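Local structure of Udp-n-acetylglucosamine pyrophosphorylase (Trypanosoma brucei, 4BQH) at residues A[39-42]-A[43-47]; A[105-108]-A[109-113]; A[263-266]-A[267-271]; A[364-367]-A[368-372]; A[407-410]-A[411-414]. The protein probably catalyses the transfer of a uridylyl group from UTP to N-acetylglucosamine 1-phosphate, giving UDP-N-acetylglucosamine and diphosphate. All coordinates share one frame; numbering follows the deposited sequence. Where two conformers were deposited one is given.

Contact 1: A[39-42]-A[43-47]; sequences TAQI and TNELA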
# COMPACT_ATOMS: atom_id res chain seq x y z
N THR A 39 -23.61 -19.23 -0.01
CA THR A 39 -23.15 -19.27 1.38
C THR A 39 -21.63 -19.05 1.49
O THR A 39 -21.17 -18.22 2.31
CB THR A 39 -23.58 -20.59 2.07
OG1 THR A 39 -25.02 -20.67 2.13
CG2 THR A 39 -23.03 -20.66 3.48
N ALA A 40 -20.85 -19.76 0.67
CA ALA A 40 -19.40 -19.64 0.74
C ALA A 40 -19.00 -18.19 0.41
O ALA A 40 -18.14 -17.63 1.07
CB ALA A 40 -18.71 -20.60 -0.22
N GLN A 41 -19.64 -17.62 -0.61
CA GLN A 41 -19.29 -16.25 -1.02
C GLN A 41 -19.59 -15.25 0.08
O GLN A 41 -18.73 -14.47 0.45
CB GLN A 41 -19.98 -15.85 -2.31
CG GLN A 41 -19.61 -14.44 -2.77
CD GLN A 41 -20.48 -13.93 -3.91
OE1 GLN A 41 -21.61 -14.40 -4.10
NE2 GLN A 41 -19.96 -12.96 -4.67
N ILE A 42 -20.81 -15.27 0.60
CA ILE A 42 -21.21 -14.28 1.61
C ILE A 42 -20.39 -14.46 2.89
O ILE A 42 -20.03 -13.48 3.54
CB ILE A 42 -22.73 -14.33 1.88
CG1 ILE A 42 -23.51 -13.92 0.62
CG2 ILE A 42 -23.13 -13.46 3.06
CD1 ILE A 42 -24.97 -14.33 0.68
N THR A 43 -20.06 -15.71 3.21
CA THR A 43 -19.23 -16.04 4.38
C THR A 43 -17.75 -15.65 4.25
O THR A 43 -17.19 -15.01 5.15
CB THR A 43 -19.35 -17.56 4.72
OG1 THR A 43 -20.73 -17.87 4.97
CG2 THR A 43 -18.55 -17.91 5.95
N ASN A 44 -17.13 -16.04 3.14
CA ASN A 44 -15.68 -15.95 2.96
C ASN A 44 -15.21 -14.74 2.18
O ASN A 44 -14.05 -14.34 2.33
CB ASN A 44 -15.16 -17.20 2.27
CG ASN A 44 -15.53 -18.46 3.01
OD1 ASN A 44 -15.67 -18.45 4.24
ND2 ASN A 44 -15.74 -19.54 2.27
N GLU A 45 -16.08 -14.19 1.33
CA GLU A 45 -15.68 -13.06 0.47
C GLU A 45 -16.35 -11.77 0.88
O GLU A 45 -15.88 -10.70 0.50
CB GLU A 45 -16.02 -13.33 -1.00
CG GLU A 45 -15.32 -14.55 -1.56
CD GLU A 45 -15.67 -14.75 -3.02
OE1 GLU A 45 -15.45 -13.82 -3.83
OE2 GLU A 45 -16.18 -15.83 -3.36
N LEU A 46 -17.49 -11.86 1.58
CA LEU A 46 -18.17 -10.67 2.11
C LEU A 46 -18.34 -10.73 3.63
O LEU A 46 -19.32 -10.23 4.19
CB LEU A 46 -19.54 -10.45 1.43
CG LEU A 46 -19.37 -10.04 -0.04
CD1 LEU A 46 -19.68 -11.25 -0.89
CD2 LEU A 46 -20.27 -8.86 -0.40
N ALA A 47 -17.37 -11.36 4.29
CA ALA A 47 -17.39 -11.47 5.75
C ALA A 47 -17.58 -10.08 6.38
O ALA A 47 -16.93 -9.11 5.96
CB ALA A 47 -16.10 -12.12 6.24
O HOH W 1 -17.12 -11.66 -3.95

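Contact 2: A[105-108]-A[109-113]; sequences GYKA and IQKGQ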
# COMPACT_ATOMS: atom_id res chain seq x y z
N GLY A 105 13.13 6.92 13.33
CA GLY A 105 12.42 5.81 12.68
C GLY A 105 13.06 4.47 12.99
O GLY A 105 12.37 3.49 13.26
N TYR A 106 14.39 4.40 12.94
CA TYR A 106 15.06 3.14 13.28
C TYR A 106 14.85 2.69 14.73
O TYR A 106 14.76 1.48 15.00
CB TYR A 106 16.54 3.16 12.90
CG TYR A 106 16.81 2.89 11.43
CD1 TYR A 106 16.35 1.71 10.81
CD2 TYR A 106 17.53 3.79 10.66
CE1 TYR A 106 16.59 1.47 9.46
CE2 TYR A 106 17.78 3.54 9.30
CZ TYR A 106 17.31 2.38 8.72
OH TYR A 106 17.57 2.14 7.37
N LYS A 107 14.79 3.64 15.67
CA LYS A 107 14.53 3.26 17.06
C LYS A 107 13.14 2.62 17.14
O LYS A 107 12.95 1.62 17.86
CB LYS A 107 14.66 4.49 17.99
CG LYS A 107 14.07 4.37 19.39
CD LYS A 107 13.98 5.71 20.17
CE LYS A 107 13.85 6.96 19.28
NZ LYS A 107 12.86 8.04 19.69
N ALA A 108 12.16 3.17 16.43
CA ALA A 108 10.81 2.60 16.47
C ALA A 108 10.76 1.21 15.83
O ALA A 108 10.02 0.35 16.28
CB ALA A 108 9.81 3.55 15.79
N ILE A 109 11.50 1.01 14.75
CA ILE A 109 11.59 -0.33 14.15
C ILE A 109 12.18 -1.34 15.16
O ILE A 109 11.64 -2.45 15.35
CB ILE A 109 12.39 -0.29 12.82
CG1 ILE A 109 11.54 0.45 11.76
CG2 ILE A 109 12.70 -1.70 12.32
CD1 ILE A 109 12.35 0.84 10.54
N GLN A 110 13.27 -0.93 15.82
CA GLN A 110 13.93 -1.79 16.84
C GLN A 110 12.97 -2.17 17.96
O GLN A 110 12.95 -3.34 18.42
CB GLN A 110 15.17 -1.08 17.43
CG GLN A 110 15.85 -1.89 18.55
CD GLN A 110 16.37 -3.23 18.08
OE1 GLN A 110 15.86 -4.28 18.47
NE2 GLN A 110 17.40 -3.19 17.26
N LYS A 111 12.17 -1.19 18.38
CA LYS A 111 11.23 -1.37 19.49
C LYS A 111 10.05 -2.25 19.12
O LYS A 111 9.20 -2.52 19.98
CB LYS A 111 10.74 -0.01 20.02
CG LYS A 111 11.78 0.74 20.85
CD LYS A 111 11.16 1.93 21.60
CE LYS A 111 10.80 3.10 20.68
NZ LYS A 111 9.74 4.00 21.26
N GLY A 112 9.96 -2.68 17.86
CA GLY A 112 8.84 -3.55 17.42
C GLY A 112 7.52 -2.82 17.28
O GLY A 112 6.44 -3.44 17.33
N GLN A 113 7.60 -1.50 17.08
CA GLN A 113 6.40 -0.66 17.02
C GLN A 113 5.81 -0.51 15.62
O GLN A 113 4.74 0.11 15.48
CB GLN A 113 6.72 0.73 17.54
CG GLN A 113 6.96 0.75 19.04
CD GLN A 113 7.34 2.14 19.48
OE1 GLN A 113 8.15 2.79 18.83
NE2 GLN A 113 6.74 2.61 20.56

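Contact 3: A[263-266]-A[267-271]; sequences SLLQ and HLRKL. With SO4 (sulfate ion), chain D.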
# COMPACT_ATOMS: atom_id res chain seq x y z
N SER A 263 -9.84 -9.06 17.00
CA SER A 263 -9.42 -8.61 15.67
C SER A 263 -7.90 -8.56 15.51
O SER A 263 -7.15 -8.54 16.49
CB SER A 263 -10.00 -7.23 15.37
OG SER A 263 -9.52 -6.27 16.29
N LEU A 264 -7.43 -8.53 14.26
CA LEU A 264 -6.02 -8.28 14.01
C LEU A 264 -5.60 -6.94 14.64
O LEU A 264 -4.49 -6.82 15.17
CB LEU A 264 -5.69 -8.30 12.51
CG LEU A 264 -4.20 -8.18 12.09
CD1 LEU A 264 -3.28 -9.15 12.85
CD2 LEU A 264 -4.10 -8.51 10.61
N LEU A 265 -6.47 -5.93 14.57
CA LEU A 265 -6.21 -4.65 15.22
C LEU A 265 -5.91 -4.83 16.72
O LEU A 265 -4.91 -4.32 17.22
CB LEU A 265 -7.41 -3.70 15.05
CG LEU A 265 -7.27 -2.32 15.66
CD1 LEU A 265 -6.32 -1.51 14.82
CD2 LEU A 265 -8.64 -1.66 15.69
N GLN A 266 -6.77 -5.56 17.41
CA GLN A 266 -6.55 -5.85 18.82
C GLN A 266 -5.25 -6.65 19.03
O GLN A 266 -4.52 -6.37 19.97
CB GLN A 266 -7.76 -6.59 19.40
CG GLN A 266 -9.01 -5.69 19.48
CD GLN A 266 -10.27 -6.46 19.87
OE1 GLN A 266 -10.73 -7.34 19.15
NE2 GLN A 266 -10.84 -6.10 21.02
N HIS A 267 -4.97 -7.62 18.17
CA HIS A 267 -3.71 -8.40 18.24
C HIS A 267 -2.51 -7.48 18.11
O HIS A 267 -1.53 -7.62 18.83
CB HIS A 267 -3.66 -9.46 17.15
CG HIS A 267 -4.63 -10.60 17.36
ND1 HIS A 267 -4.60 -11.73 16.62
CD2 HIS A 267 -5.65 -10.78 18.29
CE1 HIS A 267 -5.57 -12.56 17.03
NE2 HIS A 267 -6.20 -11.99 18.06
N LEU A 268 -2.60 -6.53 17.18
CA LEU A 268 -1.48 -5.58 16.98
C LEU A 268 -1.27 -4.66 18.18
O LEU A 268 -0.14 -4.37 18.55
CB LEU A 268 -1.70 -4.75 15.71
CG LEU A 268 -1.69 -5.51 14.38
CD1 LEU A 268 -2.07 -4.55 13.26
CD2 LEU A 268 -0.37 -6.21 14.10
N ARG A 269 -2.36 -4.20 18.78
CA ARG A 269 -2.25 -3.37 19.98
C ARG A 269 -1.51 -4.13 21.08
O ARG A 269 -0.61 -3.58 21.72
CB ARG A 269 -3.64 -2.95 20.47
CG ARG A 269 -3.61 -2.04 21.69
CD ARG A 269 -5.02 -1.62 22.09
NE ARG A 269 -5.72 -0.94 21.00
CZ ARG A 269 -6.80 -1.40 20.38
NH1 ARG A 269 -7.35 -2.57 20.73
NH2 ARG A 269 -7.35 -0.70 19.40
N LYS A 270 -1.87 -5.40 21.26
CA LYS A 270 -1.19 -6.26 22.26
C LYS A 270 0.29 -6.47 21.96
O LYS A 270 1.08 -6.59 22.89
CB LYS A 270 -1.90 -7.61 22.38
CG LYS A 270 -3.18 -7.53 23.19
CD LYS A 270 -3.92 -8.87 23.19
CE LYS A 270 -5.18 -8.77 24.04
NZ LYS A 270 -5.66 -10.11 24.52
N LEU A 271 0.66 -6.50 20.68
CA LEU A 271 2.06 -6.58 20.26
C LEU A 271 2.83 -5.27 20.39
O LEU A 271 4.03 -5.25 20.16
CB LEU A 271 2.19 -7.09 18.82
CG LEU A 271 1.86 -8.57 18.58
CD1 LEU A 271 1.70 -8.84 17.09
CD2 LEU A 271 2.94 -9.47 19.18
S SO4 D . -2.81 -13.41 14.23
O1 SO4 D . -2.36 -13.28 12.83
O2 SO4 D . -4.29 -13.52 14.30
O3 SO4 D . -2.37 -12.23 14.99
O4 SO4 D . -2.27 -14.68 14.79

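Contact 4: A[364-367]-A[368-372]; sequences LHFM and SLAAE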
# COMPACT_ATOMS: atom_id res chain seq x y z
N LEU A 364 -1.90 3.46 15.17
CA LEU A 364 -2.86 2.41 15.49
C LEU A 364 -4.15 3.01 16.06
O LEU A 364 -5.24 2.52 15.78
CB LEU A 364 -2.26 1.36 16.44
CG LEU A 364 -3.03 0.04 16.39
CD1 LEU A 364 -2.83 -0.70 15.06
CD2 LEU A 364 -2.61 -0.88 17.52
N HIS A 365 -4.04 4.09 16.83
CA HIS A 365 -5.22 4.82 17.29
C HIS A 365 -6.08 5.27 16.13
O HIS A 365 -7.31 5.09 16.17
CB HIS A 365 -4.83 6.05 18.11
CG HIS A 365 -6.00 6.70 18.83
ND1 HIS A 365 -5.85 7.77 19.64
CD2 HIS A 365 -7.35 6.37 18.88
CE1 HIS A 365 -7.05 8.13 20.15
NE2 HIS A 365 -7.97 7.29 19.68
N PHE A 366 -5.45 5.85 15.09
CA PHE A 366 -6.24 6.24 13.90
C PHE A 366 -6.90 5.02 13.25
O PHE A 366 -8.07 5.10 12.85
CB PHE A 366 -5.41 7.02 12.85
CG PHE A 366 -6.21 7.36 11.62
CD1 PHE A 366 -7.13 8.40 11.65
CD2 PHE A 366 -6.12 6.59 10.46
CE1 PHE A 366 -7.92 8.67 10.54
CE2 PHE A 366 -6.88 6.90 9.34
CZ PHE A 366 -7.78 7.95 9.38
N MET A 367 -6.16 3.92 13.10
CA MET A 367 -6.76 2.74 12.46
C MET A 367 -8.01 2.30 13.22
O MET A 367 -9.02 1.92 12.62
CB MET A 367 -5.75 1.61 12.34
CG MET A 367 -4.53 1.96 11.49
SD MET A 367 -4.89 2.55 9.83
CE MET A 367 -5.51 1.04 9.06
N SER A 368 -7.92 2.32 14.55
CA SER A 368 -9.06 1.99 15.42
C SER A 368 -10.23 2.96 15.28
O SER A 368 -11.38 2.55 15.13
CB SER A 368 -8.60 2.00 16.89
OG SER A 368 -7.61 1.01 17.11
N LEU A 369 -9.95 4.25 15.34
CA LEU A 369 -11.02 5.23 15.36
C LEU A 369 -11.67 5.28 13.98
O LEU A 369 -12.89 5.43 13.88
CB LEU A 369 -10.46 6.63 15.71
CG LEU A 369 -11.48 7.78 15.84
CD1 LEU A 369 -11.03 8.77 16.90
CD2 LEU A 369 -11.60 8.54 14.54
N ALA A 370 -10.85 5.20 12.93
CA ALA A 370 -11.36 5.27 11.56
C ALA A 370 -12.27 4.10 11.33
O ALA A 370 -13.34 4.26 10.71
CB ALA A 370 -10.22 5.26 10.54
N ALA A 371 -11.88 2.93 11.81
CA ALA A 371 -12.75 1.75 11.65
C ALA A 371 -14.10 1.94 12.33
O ALA A 371 -15.15 1.67 11.72
CB ALA A 371 -12.07 0.48 12.12
N GLU A 372 -14.08 2.46 13.56
CA GLU A 372 -15.32 2.76 14.29
C GLU A 372 -16.19 3.74 13.51
O GLU A 372 -17.38 3.49 13.30
CB GLU A 372 -15.02 3.29 15.70
CG GLU A 372 -16.13 3.01 16.71
CD GLU A 372 -15.61 2.86 18.15
OE1 GLU A 372 -15.22 3.89 18.71
OE2 GLU A 372 -15.61 1.72 18.70

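Contact 5: A[407-410]-A[411-414]; sequences FRFV and DECD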
# COMPACT_ATOMS: atom_id res chain seq x y z
N PHE A 407 -9.65 10.35 6.24
CA PHE A 407 -8.70 11.28 6.86
C PHE A 407 -9.39 12.48 7.51
O PHE A 407 -8.81 13.14 8.36
CB PHE A 407 -7.64 11.78 5.86
CG PHE A 407 -6.75 10.68 5.32
CD1 PHE A 407 -6.57 9.50 6.02
CD2 PHE A 407 -6.04 10.89 4.14
CE1 PHE A 407 -5.73 8.50 5.51
CE2 PHE A 407 -5.22 9.90 3.62
CZ PHE A 407 -5.07 8.71 4.31
N ARG A 408 -10.63 12.76 7.09
CA ARG A 408 -11.42 13.83 7.72
C ARG A 408 -11.60 13.63 9.24
O ARG A 408 -11.91 14.59 9.95
CB ARG A 408 -12.79 13.91 7.04
CG ARG A 408 -13.64 12.69 7.28
CD ARG A 408 -15.11 13.04 7.09
NE ARG A 408 -15.57 12.66 5.77
CZ ARG A 408 -16.83 12.85 5.36
NH1 ARG A 408 -17.74 13.40 6.17
NH2 ARG A 408 -17.17 12.48 4.14
N PHE A 409 -11.40 12.39 9.71
CA PHE A 409 -11.57 12.07 11.13
C PHE A 409 -10.29 12.16 11.95
O PHE A 409 -10.33 11.93 13.17
CB PHE A 409 -12.19 10.67 11.30
CG PHE A 409 -13.51 10.53 10.62
CD1 PHE A 409 -14.62 11.23 11.10
CD2 PHE A 409 -13.65 9.72 9.50
CE1 PHE A 409 -15.86 11.12 10.46
CE2 PHE A 409 -14.87 9.60 8.84
CZ PHE A 409 -15.99 10.29 9.34
N VAL A 410 -9.18 12.50 11.30
CA VAL A 410 -7.85 12.35 11.93
C VAL A 410 -7.70 13.10 13.26
O VAL A 410 -7.10 12.57 14.19
CB VAL A 410 -6.73 12.75 10.97
CG1 VAL A 410 -6.80 14.25 10.63
CG2 VAL A 410 -5.36 12.35 11.53
N ASP A 411 -8.26 14.29 13.37
CA ASP A 411 -8.01 15.04 14.60
C ASP A 411 -8.87 14.61 15.78
O ASP A 411 -8.64 15.03 16.92
CB ASP A 411 -8.09 16.55 14.33
CG ASP A 411 -6.92 17.02 13.49
OD1 ASP A 411 -5.77 16.64 13.79
OD2 ASP A 411 -7.13 17.77 12.52
N GLU A 412 -9.85 13.76 15.50
CA GLU A 412 -10.67 13.18 16.58
C GLU A 412 -9.87 12.23 17.46
O GLU A 412 -10.34 11.83 18.53
CB GLU A 412 -11.89 12.48 15.98
CG GLU A 412 -12.76 13.47 15.23
CD GLU A 412 -14.00 12.85 14.65
OE1 GLU A 412 -14.26 11.67 14.93
OE2 GLU A 412 -14.71 13.55 13.90
N CYS A 413 -8.66 11.89 17.03
CA CYS A 413 -7.79 11.02 17.80
C CYS A 413 -7.15 11.73 19.00
O CYS A 413 -6.62 11.07 19.89
CB CYS A 413 -6.66 10.46 16.92
SG CYS A 413 -7.25 9.39 15.59
N ASP A 414 -7.13 13.05 18.98
CA ASP A 414 -6.51 13.81 20.08
C ASP A 414 -7.56 14.58 20.88
O ASP A 414 -8.49 15.12 20.32
CB ASP A 414 -5.43 14.77 19.55
CG ASP A 414 -4.24 14.05 18.93
OD1 ASP A 414 -3.77 13.05 19.50
OD2 ASP A 414 -3.78 14.51 17.85
O HOH W 2 -10.35 15.67 11.91

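Contact 1: A[39-42]-A[43-47]
The carbonyl oxygen of Thr39 is gripped twice by Thr43: OG1 of Thr43 donates to Thr39 O over 2.7 Å, while Thr43 N donates to it over 2.9 Å from the opposite face of the carbonyl plane. The hydroxyl can do this because OG1 stands beside its own backbone N (chi1 -58°), which turns it back along the helix. Threonine suits this partly exposed place, since its hydroxyl can donate to the carbonyl of the preceding turn.

Two residues on, Gln41 O also takes two donors. Glu45 N donates to Gln41 O over 2.8 Å, and Leu46 N to the same Gln41 O over 3.1 Å. The extended side chain of Gln41 runs alongside Leu46, whose CD1 meets Gln41 CG at 3.7 Å. Across the same methylene lies Glu45, its carboxylate turned 44° from the amide. A water joins the two polar ends, accepting from Gln41 NE2 at 3.2 Å and donating to Glu45 OE1 at 2.7 Å. Both ends have further partners: Glu45 forms a salt bridge with Arg230, and Gln41 OE1 accepts from Ile231 N, tying this turn to strand 230-234. The shared acceptor at Gln41, with donors four and five residues on, is characteristic of the C-terminal end of an alpha helix, here helix 32-44.

Contact 2: A[105-108]-A[109-113]
Apolar contact joins Tyr106 and Ile109, whose side chains run side by side in the same direction. Ile109 CD1 approaches Tyr106 CD1 obliquely at 4.1 Å. Placing CG1 beside its own backbone N (chi1 -70°) carries the isoleucine back along the helix, and CG1 passes 3.5 Å from Gly105 O. A branched aliphatic chain and a large ring suit this buried flank: Tyr106 packs on helix 147-166, where its hydroxyl is hydrogen-bonded to Arg158, and Ile109 packs on Ile294 of helix 291-300.

The backbone bonds carry the helix to its end. Ile109 N, Gln110 N and Lys111 N donate to Gly105 O, Tyr106 O and Lys107 O respectively, the last over 3.0 Å. Gly112 then leaves helical geometry with a positive phi of 75°, which a residue without a side chain adopts easily. The chain turns there in a Schellman motif: Gln113 N reaches back to Ala108 O at 3.1 Å, and inside that bond Gly112 N donates to Ile109 O. This closure of helix 95-110 leads directly into strand 114-119 of the central sheet, a helix-to-strand passage within the GT-A-like alpha/beta fold.

Among the polar side chains, Lys107 and Lys111 lie alongside each other on the exposed flank, with Lys111 CE 3.7 Å from Lys107 CG. Their ammonium nitrogens stay 5.3 Å apart. Lys111 NZ donates a weak bond to Gln113 OE1 over 3.1 Å, and the same oxygen lies 3.5 Å from Ala108 CB. The small alanine lets the glutamine amide oxygen come close and packs on Ile294 and Ile298.

Contact 3: A[263-266]-A[267-271]
Ser263 O lies over one face of the His267 imidazole, 3.2 Å from CD2, and a sulfate ion sits at the ring's edge, its sulfur in the plane. His267 ND1 donates to sulfate O3 at 2.8 Å, with a weaker bond to O2. On the ring's other nitrogen, NE2 is hydrogen-bonded to Thr251, so both nitrogens fix its rotation. Arg249 and His206 also hydrogen-bond to the anion; the sulfate probably comes from the crystallisation liquor.

The guanidinium of Arg269 has Gln266 CG near its plane, 3.7 Å from NH1, and is turned 71° from the glutamine amide. The arginine's bend at chi3 (-58°) brings its charged end back over the preceding turn.

Ser263 and Gln266 form a capping box, which starts helix 264-270. Gln266 N donates to Ser263 OG over 3.1 Å, and in return Ser263 N donates to Gln266 OE1 over 2.9 Å, on a lone pair in the carbonyl plane. The short serine and the longer glutamine suit this exchange, since together they occupy backbone N-H groups that the first turn leaves without helical acceptors. On the buried flank, Leu264 CD1 meets Leu268 CG at 4.3 Å, and these leucines pack on strands 205-209 and 175-180 respectively.

Contact 4: A[364-367]-A[368-372]
Ala370 CB sits over one face of the Phe366 ring, 4.0 Å from its centroid and 19° off the ring normal, a CH-pi contact. The methyl lies somewhat toward the rim, where ring atom CZ is its nearest partner at 3.8 Å. With CG anti to the backbone N (chi1 178°), the phenyl group stands beside its own carbonyl carbon and thus toward the following turn. Alanine suits the place because its single methyl fits under the ring without pushing it outward.

Ser368 N donates to Leu364 O over 3.0 Å. The serine is modelled in two conformers; in one of them its OG also turns back to Leu364 O, from the opposite face of the carbonyl plane, and has a weak bond from Arg269, but both of these hydroxyl bonds are doubtful. Leu369, one residue further, brings CD1 obliquely to the His365 ring, 4.4 Å from NE2.

These pairs are the i to i+4 contacts of an alpha helix, 364-374, which directly follows strand 359-363 of the central sheet. Ala371 N donates to Met367 O over 3.1 Å, and the methyl of Ala371 touches the bound allosteric inhibitor, so this turn forms part of the inhibitor pocket.

In the next shell, Phe366 is backed by Phe407, and Leu369 by Phe409 and Glu412. Met367, its flexible chain bent at chi2 and chi3, packs against Phe242, Leu245 and Ile278, while Leu364 meets Leu265 of helix 264-270.

Contact 5: A[407-410]-A[411-414]
Between Phe409 and Cys413 the backbone winds in a tight 3-10 turn, each carbonyl meeting an amide three residues on: Glu412 N donates to Phe409 O over 3.0 Å, and Cys413 N makes a weak bond to Val410 O over 3.3 Å.

Phe409 and Glu412 project side by side in the same direction. The carboxylate comes to the edge of the phenyl ring, with OE2 of Glu412 3.6 Å from Phe409 CD1, and its plane is turned 70° from that of the ring. An acid suits a ring edge, where the C-H groups carry a slight positive charge. Arg408 covers one face of the same ring with its aliphatic CG, lying 3.6 Å above the plane over the centre. The other oxygen, Glu412 OE1, forms a salt bridge with Arg373 of helix 364-374, which probably keeps the carboxylate charged.

On another flank, Val410 and Asp411 run alongside each other. Val410 CG1 occupies the crowded position between N and the carbonyl carbon (chi1 65°), 4.0 Å from Asp411 CG. The valine suits its buried site, packing on Val304, while Asp411 OD1 accepts from Ala422 N. A water bridges the backbone, donating to Arg408 O at 2.7 Å and accepting from Asp411 N at 2.9 Å. The i to i+3 bonds are the signature of a 3-10 turn, here in the loop that joins strands 394-400 and 423-427 and packs against helix 364-374.

All five contacts are local turns, but their settings differ. Contact 4 is the most buried, and contacts 3 and 5 touch it: Leu265 and Arg269 of contact 3 pack on Leu364, while Cys413 and Phe409 of contact 5 lie against Phe366 and Leu369. Helix 364-374 thus stands between helix 264-270 and the 3-10 turn. Contacts 1 and 2 are remote from each other, with centres about 37 Å apart, and each lies at a helix C-terminus; contact 3 instead begins its helix. Aromatic and methyl packing marks contact 4. Contacts 1, 2, 3 and 5 are partly buried: charged or water-linked side chains are prominent in 1, 3 and 5, while contact 2 sets a buried Tyr106-Ile109 flank against exposed lysines.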